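Local structure of aminoglycoside 3'-phosphotransferase AphA1-IAB (Acinetobacter baumannii, 4GKH) at residues 135-140 with 193-198. The protein phosphorylates kanamycin and structurally related aminoglycosides, including amikacin, at the 3'-hydroxyl and so confers resistance to these antibiotics. Residues are numbered along the deposited sequence; the frame is centred on the assembly and turned at random.
Sequences IPVCNC and SVVTHG
V195 CG2 packs against I135 and C140, with V137 CG1 4.3 Å from it. The contact belongs to the protein-kinase-like fold of aminoglycoside phosphotransferases. It joins the loop after helix 118-133 to strand 193-196, which runs on into H197 and G198, next to D199, the likely proton acceptor. The packed part centres on V195. With CG1 anti to the backbone N (chi1 178°), V195 CG2 sits beside that N and meets the loop, 3.7 Å from I135 O. CG2 lies 3.9 Å from I135 CB and 4.0 Å from C140 CB. The side chains of I135 and V195 cross obliquely. W75 of helix 61-76 touches both C140 and V195, and L76 of that helix touches I135. The side towards S193 is more open: V137 and S193 are partly exposed. There V137 still touches the strand backbone with one methyl, CG1, 3.6 Å from V194 CA. Within the loop, P136 O accepts from N139 N and, at 3.0 Å, from N139 ND2, both on the same face of its carbonyl plane. The polar link between loop and strand is a water: it donates to I135 O at 2.6 Å and accepts from V195 N at 2.7 Å.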
# COMPACT_ATOMS: atom_id res chain seq x y z
N ILE A 135 -4.11 -12.30 10.86
CA ILE A 135 -4.24 -13.46 9.96
C ILE A 135 -3.08 -14.41 10.25
O ILE A 135 -1.92 -13.99 10.21
CB ILE A 135 -4.18 -13.05 8.48
CG1 ILE A 135 -5.33 -12.10 8.13
CG2 ILE A 135 -4.20 -14.30 7.59
CD1 ILE A 135 -5.15 -11.41 6.79
N PRO A 136 -3.37 -15.69 10.56
CA PRO A 136 -2.23 -16.59 10.83
C PRO A 136 -1.29 -16.66 9.62
O PRO A 136 -1.78 -16.83 8.51
CB PRO A 136 -2.91 -17.94 11.10
CG PRO A 136 -4.26 -17.53 11.69
CD PRO A 136 -4.66 -16.33 10.88
N VAL A 137 0.02 -16.50 9.84
CA VAL A 137 0.94 -16.42 8.70
C VAL A 137 1.00 -17.74 7.93
O VAL A 137 1.45 -17.78 6.80
CB VAL A 137 2.38 -15.97 9.06
CG1 VAL A 137 2.41 -14.52 9.60
CG2 VAL A 137 3.05 -16.95 10.01
N CYS A 138 0.54 -18.83 8.55
CA CYS A 138 0.49 -20.12 7.85
C CYS A 138 -0.46 -20.10 6.64
O CYS A 138 -0.41 -21.00 5.80
CB CYS A 138 0.09 -21.25 8.80
SG CYS A 138 -1.59 -21.13 9.48
N ASN A 139 -1.30 -19.08 6.55
CA ASN A 139 -2.24 -18.94 5.44
C ASN A 139 -1.62 -18.27 4.22
O ASN A 139 -2.19 -18.30 3.13
CB ASN A 139 -3.45 -18.11 5.88
CG ASN A 139 -4.31 -18.82 6.90
OD1 ASN A 139 -4.99 -19.78 6.58
ND2 ASN A 139 -4.31 -18.33 8.13
N CYS A 140 -0.45 -17.65 4.39
CA CYS A 140 0.06 -16.69 3.40
C CYS A 140 1.20 -17.22 2.54
O CYS A 140 2.27 -17.54 3.05
CB CYS A 140 0.49 -15.39 4.09
SG CYS A 140 1.01 -14.10 2.90
N SER A 193 7.03 -11.37 12.58
CA SER A 193 6.42 -11.53 11.25
C SER A 193 4.91 -11.69 11.29
O SER A 193 4.39 -12.48 12.08
CB SER A 193 7.03 -12.73 10.53
OG SER A 193 8.43 -12.61 10.40
N VAL A 194 4.23 -10.95 10.43
CA VAL A 194 2.78 -11.04 10.32
C VAL A 194 2.45 -10.88 8.86
O VAL A 194 3.32 -10.54 8.06
CB VAL A 194 2.09 -9.90 11.09
CG1 VAL A 194 2.42 -9.98 12.60
CG2 VAL A 194 2.53 -8.56 10.50
N VAL A 195 1.19 -11.09 8.49
CA VAL A 195 0.75 -10.75 7.14
C VAL A 195 0.68 -9.22 7.01
O VAL A 195 -0.04 -8.56 7.76
CB VAL A 195 -0.65 -11.35 6.83
CG1 VAL A 195 -1.10 -10.93 5.43
CG2 VAL A 195 -0.64 -12.90 6.96
N THR A 196 1.44 -8.66 6.06
CA THR A 196 1.47 -7.20 5.90
C THR A 196 0.89 -6.77 4.57
O THR A 196 0.84 -7.54 3.60
CB THR A 196 2.90 -6.61 6.01
OG1 THR A 196 3.72 -7.13 4.96
CG2 THR A 196 3.53 -6.91 7.37
N HIS A 197 0.46 -5.51 4.52
CA HIS A 197 -0.10 -4.93 3.30
C HIS A 197 1.04 -4.49 2.38
O HIS A 197 1.02 -4.72 1.17
CB HIS A 197 -0.95 -3.71 3.69
CG HIS A 197 -1.54 -2.99 2.52
ND1 HIS A 197 -0.83 -2.07 1.79
CD2 HIS A 197 -2.78 -3.03 1.98
CE1 HIS A 197 -1.59 -1.59 0.82
NE2 HIS A 197 -2.78 -2.16 0.92
N GLY A 198 2.04 -3.84 2.97
CA GLY A 198 3.20 -3.39 2.21
C GLY A 198 3.23 -1.92 1.80
O GLY A 198 4.30 -1.38 1.52
O HOH W 1 -0.52 -11.85 10.45